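Local coordinates for protein glycoside hydrolase family 81 (PDB 6FOP) that probably hydrolyses beta-1,3-glucans such as laminarin as part of the cellulosome of Clostridium thermocellum, and holds a nickel ion in this crystal, at residues A[548-553]-A[599-604]; A[572-577]-A[603-608]. All coordinates share one frame; numbering follows the deposited sequence.

Interaction 1: A[548-553]-A[599-604]; sequences GHNYAS and YEEMLR. With NI (nickel (II) ion), chain B.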
# COMPACT_ATOMS: atom_id res chain seq x y z
N GLY A 548 18.06 6.72 13.88
CA GLY A 548 18.83 5.81 14.72
C GLY A 548 18.56 4.32 14.62
O GLY A 548 18.86 3.57 15.55
N HIS A 549 18.01 3.86 13.51
CA HIS A 549 17.56 2.48 13.36
C HIS A 549 17.76 2.03 11.92
O HIS A 549 17.78 2.87 11.00
CB HIS A 549 16.07 2.37 13.76
CG HIS A 549 15.76 2.99 15.08
ND1 HIS A 549 15.88 2.29 16.27
CD2 HIS A 549 15.44 4.26 15.43
CE1 HIS A 549 15.61 3.09 17.28
NE2 HIS A 549 15.34 4.30 16.80
N ASN A 550 17.77 0.71 11.72
CA ASN A 550 17.82 0.07 10.41
C ASN A 550 16.45 -0.37 9.87
O ASN A 550 16.36 -1.06 8.87
CB ASN A 550 18.82 -1.10 10.41
CG ASN A 550 18.37 -2.29 11.26
OD1 ASN A 550 17.19 -2.48 11.57
ND2 ASN A 550 19.36 -3.06 11.72
N TYR A 551 15.40 0.10 10.55
CA TYR A 551 14.03 -0.34 10.36
C TYR A 551 13.13 0.81 10.77
O TYR A 551 13.41 1.46 11.78
CB TYR A 551 13.78 -1.55 11.26
CG TYR A 551 12.32 -1.88 11.53
CD1 TYR A 551 11.45 -2.23 10.47
CD2 TYR A 551 11.80 -1.85 12.80
CE1 TYR A 551 10.13 -2.55 10.70
CE2 TYR A 551 10.48 -2.16 13.04
CZ TYR A 551 9.65 -2.53 11.99
OH TYR A 551 8.35 -2.88 12.24
N ALA A 552 12.08 1.05 9.99
CA ALA A 552 10.99 1.94 10.37
C ALA A 552 9.73 1.10 10.52
O ALA A 552 9.35 0.38 9.59
CB ALA A 552 10.76 3.03 9.33
N SER A 553 9.08 1.21 11.67
CA SER A 553 7.83 0.48 11.92
C SER A 553 6.58 1.17 11.38
O SER A 553 5.59 0.49 11.10
CB SER A 553 7.68 0.17 13.41
OG SER A 553 7.89 1.31 14.20
N TYR A 599 17.28 -8.36 13.55
CA TYR A 599 17.13 -9.11 14.80
C TYR A 599 18.08 -8.63 15.88
O TYR A 599 17.65 -8.44 17.03
CB TYR A 599 17.27 -10.60 14.51
CG TYR A 599 17.15 -11.52 15.69
CD1 TYR A 599 15.91 -12.04 16.07
CD2 TYR A 599 18.27 -11.95 16.39
CE1 TYR A 599 15.82 -12.92 17.15
CE2 TYR A 599 18.18 -12.85 17.42
CZ TYR A 599 16.94 -13.29 17.83
OH TYR A 599 16.86 -14.20 18.88
N GLU A 600 19.35 -8.40 15.52
CA GLU A 600 20.33 -7.93 16.50
C GLU A 600 20.03 -6.51 16.98
O GLU A 600 20.21 -6.21 18.16
CB GLU A 600 21.76 -8.07 15.99
CG GLU A 600 22.23 -9.52 15.84
CD GLU A 600 22.34 -10.31 17.15
OE1 GLU A 600 22.66 -9.72 18.20
OE2 GLU A 600 22.11 -11.54 17.14
N GLU A 601 19.50 -5.65 16.08
CA GLU A 601 19.07 -4.33 16.54
C GLU A 601 17.95 -4.47 17.57
O GLU A 601 17.93 -3.81 18.60
CB GLU A 601 18.56 -3.47 15.38
CG GLU A 601 17.81 -2.23 15.85
CD GLU A 601 17.29 -1.32 14.75
OE1 GLU A 601 18.12 -0.78 14.01
OE2 GLU A 601 16.06 -1.13 14.65
N MET A 602 16.97 -5.31 17.25
CA MET A 602 15.84 -5.57 18.14
C MET A 602 16.31 -6.02 19.54
O MET A 602 15.83 -5.50 20.55
CB MET A 602 14.89 -6.59 17.46
CG MET A 602 13.70 -7.04 18.29
SD MET A 602 14.05 -8.34 19.49
CE MET A 602 14.61 -9.64 18.40
N LEU A 603 17.28 -6.93 19.59
CA LEU A 603 17.82 -7.39 20.87
C LEU A 603 18.48 -6.25 21.65
O LEU A 603 18.26 -6.10 22.87
CB LEU A 603 18.83 -8.51 20.65
CG LEU A 603 18.33 -9.85 20.12
CD1 LEU A 603 19.50 -10.81 20.07
CD2 LEU A 603 17.21 -10.40 20.98
N ARG A 604 19.31 -5.47 20.95
CA ARG A 604 19.97 -4.33 21.59
C ARG A 604 18.96 -3.36 22.18
O ARG A 604 19.11 -2.86 23.29
CB ARG A 604 20.87 -3.61 20.60
CG ARG A 604 22.16 -4.32 20.26
CD ARG A 604 23.15 -3.35 19.63
NE ARG A 604 22.63 -2.75 18.40
CZ ARG A 604 22.64 -3.33 17.20
NH1 ARG A 604 23.14 -4.55 17.02
NH2 ARG A 604 22.15 -2.68 16.15
NI NI B . 14.66 -1.52 16.02
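A nickel site in the C-terminal domain of this family 81 enzyme brings the loop residues H549 and N550 against E601, a glutamate on one face of helix 592-606. The two carboxylate oxygens of E601 have separate tasks. E601 OE2 binds the nickel ion at 2.0 Å. E601 OE1 accepts a nearly straight hydrogen bond (165°) from the backbone N of N550. N550 N and E601 OE1 are 2.8 Å apart, and the bond uses the syn lone pair of OE1, the one on the side of OE2. With one oxygen on the metal and the other on the loop backbone, the rotation of the carboxylate is restrained. Glutamate suits the place by its length and its two oxygens: CG lies anti to the backbone N (chi1 166°) and the chain then runs straight out from the helix.

The amide of N550 runs past the carboxylate in the opposite direction, the two planes only 16° apart. N550 OD1 comes within 3.1 Å of E601 OE1, but both are acceptors; the bond to E601 needs only the backbone N-H of N550, not its side chain. H549 instead crosses E601 at about a right angle. H549 CB is 3.6 Å from E601 OE2, which lies at the edge of the imidazole near its plane. Histidine suits this position because its ring can stack with the nickel ligand H562 while its ND1 hydrogen-bonds to E605 OE2.

H574, H562 and E605 complete the metal site. Y551 follows in the loop, hydrogen-bonding through OH to the backbone oxygen of K573. The contact thus lies where the loop between helix 514-534 and strand 554-556 meets helix 592-606, with helix 570-575 beside them.

Interaction 2: A[572-577]-A[603-608]; sequences EKHGIN and LRECGT. With NI (nickel (II) ion), chain B.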
# COMPACT_ATOMS: atom_id res chain seq x y z
N GLU A 572 7.96 -6.35 19.72
CA GLU A 572 6.68 -6.02 19.09
C GLU A 572 6.84 -4.98 17.97
O GLU A 572 6.25 -5.14 16.90
CB GLU A 572 5.65 -5.55 20.13
CG GLU A 572 5.25 -6.67 21.08
CD GLU A 572 4.49 -6.16 22.27
OE1 GLU A 572 3.25 -6.09 22.17
OE2 GLU A 572 5.13 -5.83 23.30
N LYS A 573 7.67 -3.96 18.19
CA LYS A 573 7.83 -2.94 17.17
C LYS A 573 8.36 -3.54 15.87
O LYS A 573 7.89 -3.18 14.78
CB LYS A 573 8.75 -1.82 17.65
CG LYS A 573 8.17 -1.00 18.79
CD LYS A 573 9.05 0.17 19.17
CE LYS A 573 8.53 0.84 20.43
NZ LYS A 573 9.27 2.07 20.78
N HIS A 574 9.33 -4.45 15.96
CA HIS A 574 9.86 -5.15 14.78
C HIS A 574 8.84 -6.16 14.21
O HIS A 574 8.65 -6.24 12.98
CB HIS A 574 11.17 -5.84 15.16
CG HIS A 574 12.35 -4.92 15.16
ND1 HIS A 574 13.40 -5.06 14.31
CD2 HIS A 574 12.59 -3.80 15.87
CE1 HIS A 574 14.26 -4.09 14.50
NE2 HIS A 574 13.80 -3.31 15.45
N GLY A 575 8.16 -6.89 15.10
CA GLY A 575 7.29 -7.98 14.68
C GLY A 575 6.05 -7.56 13.91
O GLY A 575 5.49 -8.38 13.15
N ILE A 576 5.56 -6.32 14.11
CA ILE A 576 4.37 -5.90 13.37
C ILE A 576 4.59 -5.83 11.87
O ILE A 576 3.62 -5.73 11.15
CB ILE A 576 3.76 -4.56 13.86
CG1 ILE A 576 4.72 -3.37 13.66
CG2 ILE A 576 3.27 -4.66 15.31
CD1 ILE A 576 4.01 -2.10 13.25
N ASN A 577 5.84 -5.83 11.40
CA ASN A 577 6.11 -5.88 9.97
C ASN A 577 6.52 -7.24 9.46
O ASN A 577 6.96 -7.39 8.34
CB ASN A 577 7.07 -4.74 9.55
CG ASN A 577 6.30 -3.49 9.24
OD1 ASN A 577 5.64 -3.42 8.19
ND2 ASN A 577 6.26 -2.55 10.19
N LEU A 603 17.28 -6.93 19.59
CA LEU A 603 17.82 -7.39 20.87
C LEU A 603 18.48 -6.25 21.65
O LEU A 603 18.26 -6.10 22.87
CB LEU A 603 18.83 -8.51 20.65
CG LEU A 603 18.33 -9.85 20.12
CD1 LEU A 603 19.50 -10.81 20.07
CD2 LEU A 603 17.21 -10.40 20.98
N ARG A 604 19.31 -5.47 20.95
CA ARG A 604 19.97 -4.33 21.59
C ARG A 604 18.96 -3.36 22.18
O ARG A 604 19.11 -2.86 23.29
CB ARG A 604 20.87 -3.61 20.60
CG ARG A 604 22.16 -4.32 20.26
CD ARG A 604 23.15 -3.35 19.63
NE ARG A 604 22.63 -2.75 18.40
CZ ARG A 604 22.64 -3.33 17.20
NH1 ARG A 604 23.14 -4.55 17.02
NH2 ARG A 604 22.15 -2.68 16.15
N GLU A 605 17.91 -3.09 21.41
CA GLU A 605 16.87 -2.16 21.84
C GLU A 605 16.06 -2.70 23.01
O GLU A 605 15.61 -1.93 23.86
CB GLU A 605 15.98 -1.77 20.66
CG GLU A 605 16.75 -1.00 19.61
CD GLU A 605 16.06 -0.87 18.27
OE1 GLU A 605 15.20 -1.71 17.88
OE2 GLU A 605 16.46 0.04 17.52
N CYS A 606 15.83 -4.02 23.04
CA CYS A 606 15.15 -4.64 24.17
C CYS A 606 16.05 -4.75 25.42
O CYS A 606 15.54 -4.91 26.51
CB CYS A 606 14.63 -6.04 23.82
SG CYS A 606 13.31 -6.05 22.61
N GLY A 607 17.36 -4.67 25.23
CA GLY A 607 18.34 -4.89 26.29
C GLY A 607 18.43 -6.33 26.73
O GLY A 607 18.75 -6.59 27.88
N THR A 608 18.18 -7.25 25.80
CA THR A 608 18.12 -8.68 26.12
C THR A 608 18.94 -9.47 25.11
O THR A 608 19.27 -8.98 24.04
CB THR A 608 16.67 -9.19 26.12
OG1 THR A 608 16.07 -8.91 24.84
CG2 THR A 608 15.86 -8.54 27.20
NI NI B . 14.66 -1.52 16.02
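Metal coordination is what joins H574 and E605. NE2 of H574 binds the nickel ion at 2.1 Å and OE1 of E605 binds it at 1.9 Å, so a histidine from one helix and a glutamate from another share one ion. The second carboxylate oxygen, E605 OE2, stays 2.8 Å from the nickel, and the glutamate coordinates mainly through a single atom. The ligand atoms H574 NE2 and E605 OE1 are 3.2 Å apart, drawn together by the metal without a hydrogen bond between them. In both residues CG stands anti to the carbonyl carbon (chi1 -81° in H574, -65° in E605), and E605 is extended beyond CG, which carries both groups out to the ion. The side chains cross at about a right angle, with the ring and carboxylate planes 67° apart.

Hydrogen bonds to second-shell residues steady both ligands. Histidine suits its place because it has two ring nitrogens: while NE2 meets the nickel, H574 ND1 hydrogen-bonds to N598 OD1, which helps fix the rotation of the ring. E605 OE2 accepts a hydrogen bond from H549 ND1.

Backbone bonds end the helix just past E605. A Schellman motif joins T608 N to L603 O at 3.1 Å, with a weak bond from G607 N to R604 O. G607 has positive phi, a conformation that glycine adopts easily.

The nickel therefore bridges the short helix 570-575 and the last turns of helix 592-606, beside the loop that carries H549.

In the fold
From the N terminus, the chain leaves helix 514-534, passes through 548-553, turns through the strands 554-556 and 559-561, and enters helix 570-575 before reaching helix 592-606. Interaction 1 closes the stretch from 548-553 to helix 592-606, with 45 residues between its segments. Interaction 2 starts inside that loop, has 25 residues between its segments, and ends one helical turn beyond E601, at E605, so the two closures cross. Both finish on the same helix, where the four-residue spacing of the glutamates puts both on the face toward the nickel. With H562, just past strand 559-561, the ion ties together loop, hairpin and both helices within the C-terminal domain.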